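Cytochrome P450 (Bacillus megaterium, PDB 5L92) binds heme and the steroid corticosterone and oxidises steroids, probably as a heme-dependent monooxygenase. Local coordinates at residues A358-E361 with A362-L366; S277-E280 with E281-Y285; L142-M145 with V146-D149. All blocks are in the same frame, centred on the assembly; numbering follows the deposited sequence.

From the N terminus, contact 3 (142-149) comes first, then contact 2 (277-285) and finally contact 1 (358-366). Each lies within a single helix and closes no more than a helical turn, so the three follow in series and none nests in or crosses another. Contact 1, on the helix that follows the heme-ligating cysteine, is the hub. Its Arg-359 forms a salt bridge to Glu-280 of contact 2, where Ile-279 also packs against Ala-362 and Leu-366. At contact 3 its Glu-361 and Met-365 meet Pro-143, Val-146 and Leu-142. Contacts 2 and 3 do not touch, their nearest atoms being about 11 Å apart, and are joined through contact 1.

Contact 1: A358-E361 with A362-L366; sequences ARIE and AKIML
Ile-364 lies alongside Ile-360, one helical turn earlier, with the two side chains pointing the same way. Its chain traces a path past the carbonyl of that residue. CB of Ile-364 stands 3.5 Å from O of Ile-360, and CG1 comes nearer still, 3.3 Å from the same oxygen. This follows from chi1 of -68°, which sets CG1 beside the backbone N, the very atom that donates to Ile-360 O (3.1 Å from Ile-364 N). With chi2 at 176° the chain then runs on extended, and its tip, CD1 of Ile-364, reaches CG1 of Ile-360 at 3.9 Å. The carbonyl oxygen thus takes a hydrogen bond from the backbone while aliphatic carbon lines its flank.

Beyond CG1, Ile-360 meets a different neighbour. Its CD1 touches CE of Lys-363 at 3.6 Å, the two side chains crossing at a slant, because the lysine bends at chi3 (64°) instead of running straight out. The methyl lies against the very end of the lysine, with NZ hardly farther away than CE, and the amino group makes a long, weak ion pair with Glu-112. The backbone bonds are regular throughout, Lys-363 N lying 2.9 Å from Arg-359 O.

Around the helix, the two isoleucines face helix 112-125 through Glu-112 and Ile-115. Arg-359 reaches Glu-280 of helix 275-285 in a salt bridge, and Glu-361 bonds Thr-247 through OE1 while packing on helix 141-151. Ala-358 touches the heme, which places this helix, the L helix of the P450 fold, directly against the cofactor.

Contact 2: S277-E280 with E281-Y285; sequences SGIE and EVLRY
Glu-280 and Leu-283 both turn CG to the side of the backbone N, away from the carbonyl carbon, and a further bend of the glutamate at chi2 (-57°) swings its carboxylate alongside the leucine. OE2 of Glu-280 then lies 3.7 Å from CD1 of Leu-283, an oxygen against a methyl group, while the polar needs of the carboxylate are met elsewhere, OE1 taking Arg-359 and His-342. Ile-279 flanks the same methyl more loosely, its CG2 4.5 Å from Leu-283 CD1. The backbone between them is firm, with Leu-283 N 3.0 Å from Ile-279 O, but slackens one residue on, where the bond from Arg-284 N to Glu-280 O is weak.

Glu-281 and Arg-284 form the ExxR motif of the P450 K helix. The arginine grips the carboxylate side-on: NE of Arg-284 meets OE1 of Glu-281 on its syn side at 2.8 Å, and NH2 reaches OE2 at 3.0 Å from above the carboxylate plane. OE2 also receives Arg-337 NE in a second salt bridge and the backbone N of Lys-334. Were Glu-281 replaced by alanine, Arg-284 and Arg-337 would probably be left without their shared anion, and the Arg-284 guanidinium would lose its side-on grip, though NH1 still bonds the carbonyls of His-321 and Pro-330. One turn on from Gly-278, Val-282 sets CG2 3.4 Å from Gly-278 O, and the valine packs on Asn-253 and Thr-254 of helix 247-260.

Contact 3: L142-M145 with V146-D149; sequences LPVM and VIAD
Leu-142 and Val-146 make an apolar contact one helical turn apart on helix 141-151, the short E helix of the P450 fold, and Val-144 with Ile-147 makes a second. In the first pair the side chains run side by side and point the same way. CD1 of Leu-142 meets CG2 of Val-146 at 4.1 Å, and that same valine methyl also lies 3.4 Å from Leu-142 O, whose carbonyl accepts the backbone N of Val-146 at 3.1 Å. The second pair meets differently, the side chains crossing at about a right angle with CG2 of Val-144 4.2 Å from CG2 of Ile-147. This CG2 methyl of Ile-147 is set between its own backbone N and carbonyl carbon (chi1 to CG1 -155°), and it presses close to the backbone, 3.2 Å from Val-144 O. Val-144 O is already engaged, accepting Ala-148 N at 2.8 Å.

The pairs serve separate surfaces of the helix. Leu-142 continues onto helix 112-125 and Met-365, and Val-146 onto Leu-357 and Glu-361 of helix 355-372, whereas Val-144 and Ile-147 turn to Asn-244 and Leu-239 of helix 229-245. The side chain of Ile-147 lies about 4 Å from the heme at the nearest atoms. Helix 141-151 thus meets helices 112-125, 229-245 and 355-372, the packing of the four-helix bundle at the core of the cytochrome P450 fold.

Contact 1: A358-E361 with A362-L366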
ATOM      1  N   ALA A 358      -2.806  -5.679   7.564  1.00 27.97           N
ATOM      2  CA  ALA A 358      -1.864  -4.565   7.683  1.00 27.63           C
ATOM      3  C   ALA A 358      -1.892  -3.972   9.100  1.00 27.44           C
ATOM      4  O   ALA A 358      -0.850  -3.788   9.725  1.00 26.22           O
ATOM      5  CB  ALA A 358      -2.179  -3.494   6.618  1.00 26.89           C
ATOM      6  N   ARG A 359      -3.084  -3.745   9.653  1.00 27.09           N
ATOM      7  CA  ARG A 359      -3.172  -3.168  11.003  1.00 27.82           C
ATOM      8  C   ARG A 359      -2.530  -4.059  12.061  1.00 29.20           C
ATOM      9  O   ARG A 359      -1.824  -3.560  12.956  1.00 28.11           O
ATOM     10  CB  ARG A 359      -4.626  -2.894  11.334  1.00 28.77           C
ATOM     11  CG  ARG A 359      -5.139  -1.723  10.540  1.00 28.25           C
ATOM     12  CD  ARG A 359      -6.657  -1.640  10.516  1.00 29.52           C
ATOM     13  NE  ARG A 359      -7.061  -0.259  10.234  1.00 29.30           N
ATOM     14  CZ  ARG A 359      -8.108   0.096   9.494  1.00 28.90           C
ATOM     15  NH1 ARG A 359      -8.880  -0.832   8.951  1.00 30.77           N
ATOM     16  NH2 ARG A 359      -8.383   1.392   9.292  1.00 28.63           N
ATOM     17  N   ILE A 360      -2.752  -5.378  11.983  1.00 30.06           N
ATOM     18  CA  ILE A 360      -2.198  -6.267  12.990  1.00 32.38           C
ATOM     19  C   ILE A 360      -0.690  -6.453  12.808  1.00 30.74           C
ATOM     20  O   ILE A 360       0.061  -6.474  13.794  1.00 30.37           O
ATOM     21  CB  ILE A 360      -2.965  -7.608  12.995  1.00 37.19           C
ATOM     22  CG1 ILE A 360      -2.876  -8.252  14.360  1.00 45.84           C
ATOM     23  CG2 ILE A 360      -2.420  -8.619  11.988  1.00 39.57           C
ATOM     24  CD1 ILE A 360      -3.859  -7.653  15.346  1.00 59.16           C
ATOM     25  N   GLU A 361      -0.210  -6.597  11.570  1.00 29.36           N
ATOM     26  CA  GLU A 361       1.240  -6.580  11.351  1.00 29.43           C
ATOM     27  C   GLU A 361       1.865  -5.316  11.943  1.00 29.07           C
ATOM     28  O   GLU A 361       2.893  -5.371  12.626  1.00 27.91           O
ATOM     29  CB  GLU A 361       1.574  -6.659   9.847  1.00 29.06           C
ATOM     30  CG  GLU A 361       1.370  -8.046   9.163  1.00 30.95           C
ATOM     31  CD  GLU A 361       1.333  -7.986   7.587  1.00 31.77           C
ATOM     32  OE1 GLU A 361       1.141  -6.892   6.967  1.00 29.93           O
ATOM     33  OE2 GLU A 361       1.492  -9.059   6.964  1.00 30.84           O
ATOM     34  N   ALA A 362       1.281  -4.164  11.655  1.00 28.09           N
ATOM     35  CA  ALA A 362       1.869  -2.901  12.108  1.00 28.64           C
ATOM     36  C   ALA A 362       1.885  -2.796  13.636  1.00 29.52           C
ATOM     37  O   ALA A 362       2.922  -2.506  14.243  1.00 29.00           O
ATOM     38  CB  ALA A 362       1.090  -1.745  11.494  1.00 27.50           C
ATOM     39  N   LYS A 363       0.732  -3.010  14.267  1.00 29.92           N
ATOM     40  CA  LYS A 363       0.616  -2.993  15.729  1.00 31.67           C
ATOM     41  C   LYS A 363       1.658  -3.881  16.409  1.00 31.67           C
ATOM     42  O   LYS A 363       2.430  -3.427  17.256  1.00 30.72           O
ATOM     43  CB  LYS A 363      -0.794  -3.437  16.136  1.00 35.34           C
ATOM     44  CG  LYS A 363      -1.101  -3.265  17.621  1.00 40.41           C
ATOM     45  CD  LYS A 363      -2.442  -3.907  17.963  1.00 47.54           C
ATOM     46  CE  LYS A 363      -2.391  -5.394  17.737  1.00 51.63           C
ATOM     47  NZ  LYS A 363      -3.231  -6.155  18.705  1.00 70.33           N
ATOM     48  N   ILE A 364       1.690  -5.162  16.051  1.00 31.10           N
ATOM     49  CA  ILE A 364       2.582  -6.098  16.716  1.00 30.69           C
ATOM     50  C   ILE A 364       4.030  -5.664  16.539  1.00 29.83           C
ATOM     51  O   ILE A 364       4.815  -5.664  17.492  1.00 28.96           O
ATOM     52  CB  ILE A 364       2.332  -7.527  16.178  1.00 30.84           C
ATOM     53  CG1 ILE A 364       0.950  -7.998  16.621  1.00 34.15           C
ATOM     54  CG2 ILE A 364       3.456  -8.445  16.578  1.00 31.16           C
ATOM     55  CD1 ILE A 364       0.495  -9.348  16.094  1.00 36.94           C
ATOM     56  N   MET A 365       4.413  -5.280  15.323  1.00 29.13           N
ATOM     57  CA  MET A 365       5.805  -4.885  15.121  1.00 30.06           C
ATOM     58  C   MET A 365       6.117  -3.579  15.860  1.00 30.10           C
ATOM     59  O   MET A 365       7.174  -3.429  16.470  1.00 29.99           O
ATOM     60  CB  MET A 365       6.092  -4.759  13.636  1.00 30.43           C
ATOM     61  CG  MET A 365       7.425  -4.144  13.259  1.00 32.35           C
ATOM     62  SD  MET A 365       8.872  -5.021  13.830  1.00 43.99           S
ATOM     63  CE  MET A 365       9.087  -6.201  12.481  1.00 37.51           C
ATOM     64  N   LEU A 366       5.229  -2.614  15.788  1.00 30.18           N
ATOM     65  CA  LEU A 366       5.563  -1.318  16.370  1.00 30.38           C
ATOM     66  C   LEU A 366       5.583  -1.377  17.896  1.00 30.67           C
ATOM     67  O   LEU A 366       6.468  -0.782  18.518  1.00 30.88           O
ATOM     68  CB  LEU A 366       4.598  -0.265  15.883  1.00 28.45           C
ATOM     69  CG  LEU A 366       4.810   0.146  14.415  1.00 27.86           C
ATOM     70  CD1 LEU A 366       3.614   0.897  13.905  1.00 27.87           C
ATOM     71  CD2 LEU A 366       6.079   0.936  14.228  1.00 26.81           C
TER

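Contact 2: S277-E280 with E281-Y285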
ATOM      1  N   SER A 277      -4.630   3.902  17.646  1.00 28.68           N
ATOM      2  CA  SER A 277      -5.061   5.222  17.192  1.00 28.90           C
ATOM      3  C   SER A 277      -3.921   5.974  16.523  1.00 27.91           C
ATOM      4  O   SER A 277      -4.130   6.705  15.546  1.00 27.09           O
ATOM      5  CB  SER A 277      -5.607   6.018  18.388  1.00 31.88           C
ATOM      6  OG  SER A 277      -6.049   7.310  18.009  1.00 30.83           O
ATOM      7  N   GLY A 278      -2.713   5.811  17.039  1.00 27.42           N
ATOM      8  CA  GLY A 278      -1.547   6.432  16.424  1.00 28.41           C
ATOM      9  C   GLY A 278      -1.261   5.866  15.044  1.00 26.76           C
ATOM     10  O   GLY A 278      -0.867   6.597  14.135  1.00 26.09           O
ATOM     11  N   ILE A 279      -1.518   4.574  14.851  1.00 27.03           N
ATOM     12  CA  ILE A 279      -1.288   3.977  13.550  1.00 26.48           C
ATOM     13  C   ILE A 279      -2.316   4.498  12.569  1.00 26.75           C
ATOM     14  O   ILE A 279      -2.006   4.693  11.401  1.00 25.30           O
ATOM     15  CB  ILE A 279      -1.293   2.437  13.663  1.00 26.22           C
ATOM     16  CG1 ILE A 279      -0.015   1.951  14.339  1.00 26.84           C
ATOM     17  CG2 ILE A 279      -1.457   1.743  12.293  1.00 25.69           C
ATOM     18  CD1 ILE A 279      -0.065   0.468  14.787  1.00 28.72           C
ATOM     19  N   GLU A 280      -3.553   4.730  13.021  1.00 26.39           N
ATOM     20  CA  GLU A 280      -4.558   5.320  12.152  1.00 26.86           C
ATOM     21  C   GLU A 280      -4.187   6.744  11.765  1.00 26.68           C
ATOM     22  O   GLU A 280      -4.512   7.191  10.653  1.00 24.79           O
ATOM     23  CB  GLU A 280      -5.928   5.293  12.829  1.00 27.23           C
ATOM     24  CG  GLU A 280      -6.464   3.882  13.146  1.00 27.11           C
ATOM     25  CD  GLU A 280      -6.559   2.967  11.902  1.00 28.44           C
ATOM     26  OE1 GLU A 280      -7.257   3.300  10.924  1.00 29.24           O
ATOM     27  OE2 GLU A 280      -5.938   1.904  11.916  1.00 28.05           O
ATOM     28  N   GLU A 281      -3.507   7.464  12.658  1.00 26.54           N
ATOM     29  CA  GLU A 281      -3.095   8.818  12.347  1.00 27.40           C
ATOM     30  C   GLU A 281      -1.837   8.841  11.479  1.00 27.56           C
ATOM     31  O   GLU A 281      -1.647   9.802  10.756  1.00 26.73           O
ATOM     32  CB  GLU A 281      -2.970   9.622  13.663  1.00 29.65           C
ATOM     33  CG  GLU A 281      -2.345  11.017  13.616  1.00 30.51           C
ATOM     34  CD  GLU A 281      -3.247  12.003  12.963  1.00 31.45           C
ATOM     35  OE1 GLU A 281      -4.174  11.551  12.279  1.00 35.49           O
ATOM     36  OE2 GLU A 281      -3.075  13.208  13.159  1.00 29.77           O
ATOM     37  N   VAL A 282      -1.022   7.790  11.438  1.00 26.41           N
ATOM     38  CA  VAL A 282      -0.045   7.703  10.348  1.00 26.40           C
ATOM     39  C   VAL A 282      -0.741   7.421   9.015  1.00 25.20           C
ATOM     40  O   VAL A 282      -0.437   8.056   7.999  1.00 23.82           O
ATOM     41  CB  VAL A 282       1.030   6.657  10.646  1.00 26.29           C
ATOM     42  CG1 VAL A 282       2.055   6.652   9.530  1.00 24.46           C
ATOM     43  CG2 VAL A 282       1.709   6.947  11.987  1.00 26.24           C
ATOM     44  N   LEU A 283      -1.691   6.473   8.995  1.00 25.40           N
ATOM     45  CA  LEU A 283      -2.432   6.220   7.760  1.00 25.20           C
ATOM     46  C   LEU A 283      -3.022   7.498   7.175  1.00 24.71           C
ATOM     47  O   LEU A 283      -3.195   7.607   5.955  1.00 24.15           O
ATOM     48  CB  LEU A 283      -3.565   5.221   8.011  1.00 25.10           C
ATOM     49  CG  LEU A 283      -3.035   3.803   8.196  1.00 25.57           C
ATOM     50  CD1 LEU A 283      -4.068   2.910   8.877  1.00 26.42           C
ATOM     51  CD2 LEU A 283      -2.608   3.213   6.828  1.00 25.19           C
ATOM     52  N   ARG A 284      -3.370   8.452   8.021  1.00 24.33           N
ATOM     53  CA  ARG A 284      -3.908   9.737   7.559  1.00 25.50           C
ATOM     54  C   ARG A 284      -2.790  10.687   7.128  1.00 24.21           C
ATOM     55  O   ARG A 284      -2.873  11.323   6.068  1.00 23.31           O
ATOM     56  CB  ARG A 284      -4.736  10.389   8.691  1.00 25.73           C
ATOM     57  CG  ARG A 284      -5.586  11.573   8.217  1.00 26.21           C
ATOM     58  CD  ARG A 284      -6.019  12.587   9.327  1.00 27.00           C
ATOM     59  NE  ARG A 284      -4.916  13.195  10.095  1.00 27.75           N
ATOM     60  CZ  ARG A 284      -4.427  14.421   9.903  1.00 28.61           C
ATOM     61  NH1 ARG A 284      -4.901  15.219   8.963  1.00 28.16           N
ATOM     62  NH2 ARG A 284      -3.437  14.854  10.654  1.00 28.28           N
ATOM     63  N   TYR A 285      -1.746  10.803   7.959  1.00 23.75           N
ATOM     64  CA  TYR A 285      -0.746  11.865   7.884  1.00 25.48           C
ATOM     65  C   TYR A 285       0.376  11.551   6.899  1.00 24.70           C
ATOM     66  O   TYR A 285       0.854  12.451   6.205  1.00 23.22           O
ATOM     67  CB  TYR A 285      -0.175  12.115   9.295  1.00 25.79           C
ATOM     68  CG  TYR A 285       0.574  13.417   9.465  1.00 26.66           C
ATOM     69  CD1 TYR A 285      -0.097  14.631   9.622  1.00 27.56           C
ATOM     70  CD2 TYR A 285       1.946  13.429   9.481  1.00 27.77           C
ATOM     71  CE1 TYR A 285       0.618  15.816   9.789  1.00 28.29           C
ATOM     72  CE2 TYR A 285       2.650  14.574   9.662  1.00 28.36           C
ATOM     73  CZ  TYR A 285       2.000  15.767   9.809  1.00 28.85           C
ATOM     74  OH  TYR A 285       2.754  16.890   9.964  1.00 28.85           O
TER

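Contact 3: L142-M145 with V146-D149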
ATOM      1  N   LEU A 142       9.148  -8.521   7.656  1.00 28.08           N
ATOM      2  CA  LEU A 142       7.992  -9.130   8.313  1.00 28.90           C
ATOM      3  C   LEU A 142       6.846  -9.326   7.345  1.00 28.60           C
ATOM      4  O   LEU A 142       6.326 -10.454   7.253  1.00 28.46           O
ATOM      5  CB  LEU A 142       7.558  -8.336   9.544  1.00 27.15           C
ATOM      6  CG  LEU A 142       6.160  -8.654  10.104  1.00 28.64           C
ATOM      7  CD1 LEU A 142       6.067 -10.041  10.725  1.00 30.52           C
ATOM      8  CD2 LEU A 142       5.736  -7.644  11.101  1.00 28.85           C
ATOM      9  N   PRO A 143       6.401  -8.319   6.597  1.00 27.83           N
ATOM     10  CA  PRO A 143       5.203  -8.537   5.786  1.00 27.51           C
ATOM     11  C   PRO A 143       5.413  -9.470   4.583  1.00 27.75           C
ATOM     12  O   PRO A 143       4.451 -10.108   4.146  1.00 29.06           O
ATOM     13  CB  PRO A 143       4.826  -7.122   5.377  1.00 28.24           C
ATOM     14  CG  PRO A 143       5.414  -6.269   6.451  1.00 27.38           C
ATOM     15  CD  PRO A 143       6.712  -6.882   6.709  1.00 27.17           C
ATOM     16  N   VAL A 144       6.615  -9.561   4.017  1.00 28.19           N
ATOM     17  CA  VAL A 144       6.788 -10.486   2.898  1.00 29.48           C
ATOM     18  C   VAL A 144       6.821 -11.925   3.416  1.00 30.37           C
ATOM     19  O   VAL A 144       6.396 -12.862   2.722  1.00 30.16           O
ATOM     20  CB  VAL A 144       8.051 -10.143   2.090  1.00 29.01           C
ATOM     21  CG1 VAL A 144       9.306 -10.323   2.930  1.00 29.91           C
ATOM     22  CG2 VAL A 144       8.125 -10.996   0.790  1.00 28.90           C
ATOM     23  N   MET A 145       7.332 -12.115   4.628  1.00 30.25           N
ATOM     24  CA  MET A 145       7.351 -13.433   5.251  1.00 31.65           C
ATOM     25  C   MET A 145       5.942 -13.891   5.568  1.00 32.39           C
ATOM     26  O   MET A 145       5.605 -15.064   5.391  1.00 34.89           O
ATOM     27  CB  MET A 145       8.197 -13.415   6.531  1.00 32.70           C
ATOM     28  CG  MET A 145       9.676 -13.282   6.301  1.00 35.88           C
ATOM     29  SD  MET A 145      10.537 -12.755   7.801  1.00 43.82           S
ATOM     30  CE  MET A 145      12.161 -13.395   7.548  1.00 48.07           C
ATOM     31  N   VAL A 146       5.096 -12.973   6.026  1.00 30.68           N
ATOM     32  CA  VAL A 146       3.687 -13.295   6.202  1.00 31.90           C
ATOM     33  C   VAL A 146       3.053 -13.643   4.857  1.00 32.55           C
ATOM     34  O   VAL A 146       2.387 -14.674   4.718  1.00 33.46           O
ATOM     35  CB  VAL A 146       2.944 -12.134   6.885  1.00 31.00           C
ATOM     36  CG1 VAL A 146       1.468 -12.417   6.905  1.00 32.28           C
ATOM     37  CG2 VAL A 146       3.430 -11.941   8.304  1.00 31.31           C
ATOM     38  N   ILE A 147       3.247 -12.785   3.844  1.00 30.88           N
ATOM     39  CA  ILE A 147       2.569 -12.995   2.563  1.00 31.47           C
ATOM     40  C   ILE A 147       3.069 -14.253   1.864  1.00 32.03           C
ATOM     41  O   ILE A 147       2.309 -14.914   1.171  1.00 31.61           O
ATOM     42  CB  ILE A 147       2.708 -11.760   1.641  1.00 31.63           C
ATOM     43  CG1 ILE A 147       1.552 -11.697   0.642  1.00 31.42           C
ATOM     44  CG2 ILE A 147       4.021 -11.807   0.823  1.00 31.05           C
ATOM     45  CD1 ILE A 147       0.195 -11.430   1.269  1.00 32.93           C
ATOM     46  N   ALA A 148       4.351 -14.587   2.009  1.00 31.29           N
ATOM     47  CA  ALA A 148       4.866 -15.825   1.439  1.00 32.97           C
ATOM     48  C   ALA A 148       4.241 -17.047   2.118  1.00 34.61           C
ATOM     49  O   ALA A 148       3.959 -18.054   1.454  1.00 35.49           O
ATOM     50  CB  ALA A 148       6.384 -15.869   1.553  1.00 32.73           C
ATOM     51  N   ASP A 149       3.976 -16.968   3.430  1.00 34.79           N
ATOM     52  CA  ASP A 149       3.251 -18.053   4.099  1.00 37.25           C
ATOM     53  C   ASP A 149       1.800 -18.127   3.640  1.00 36.42           C
ATOM     54  O   ASP A 149       1.260 -19.218   3.464  1.00 35.91           O
ATOM     55  CB  ASP A 149       3.297 -17.876   5.610  1.00 39.55           C
ATOM     56  CG  ASP A 149       4.603 -18.348   6.210  1.00 48.15           C
ATOM     57  OD1 ASP A 149       5.453 -18.893   5.469  1.00 48.13           O
ATOM     58  OD2 ASP A 149       4.775 -18.181   7.430  1.00 53.36           O
TER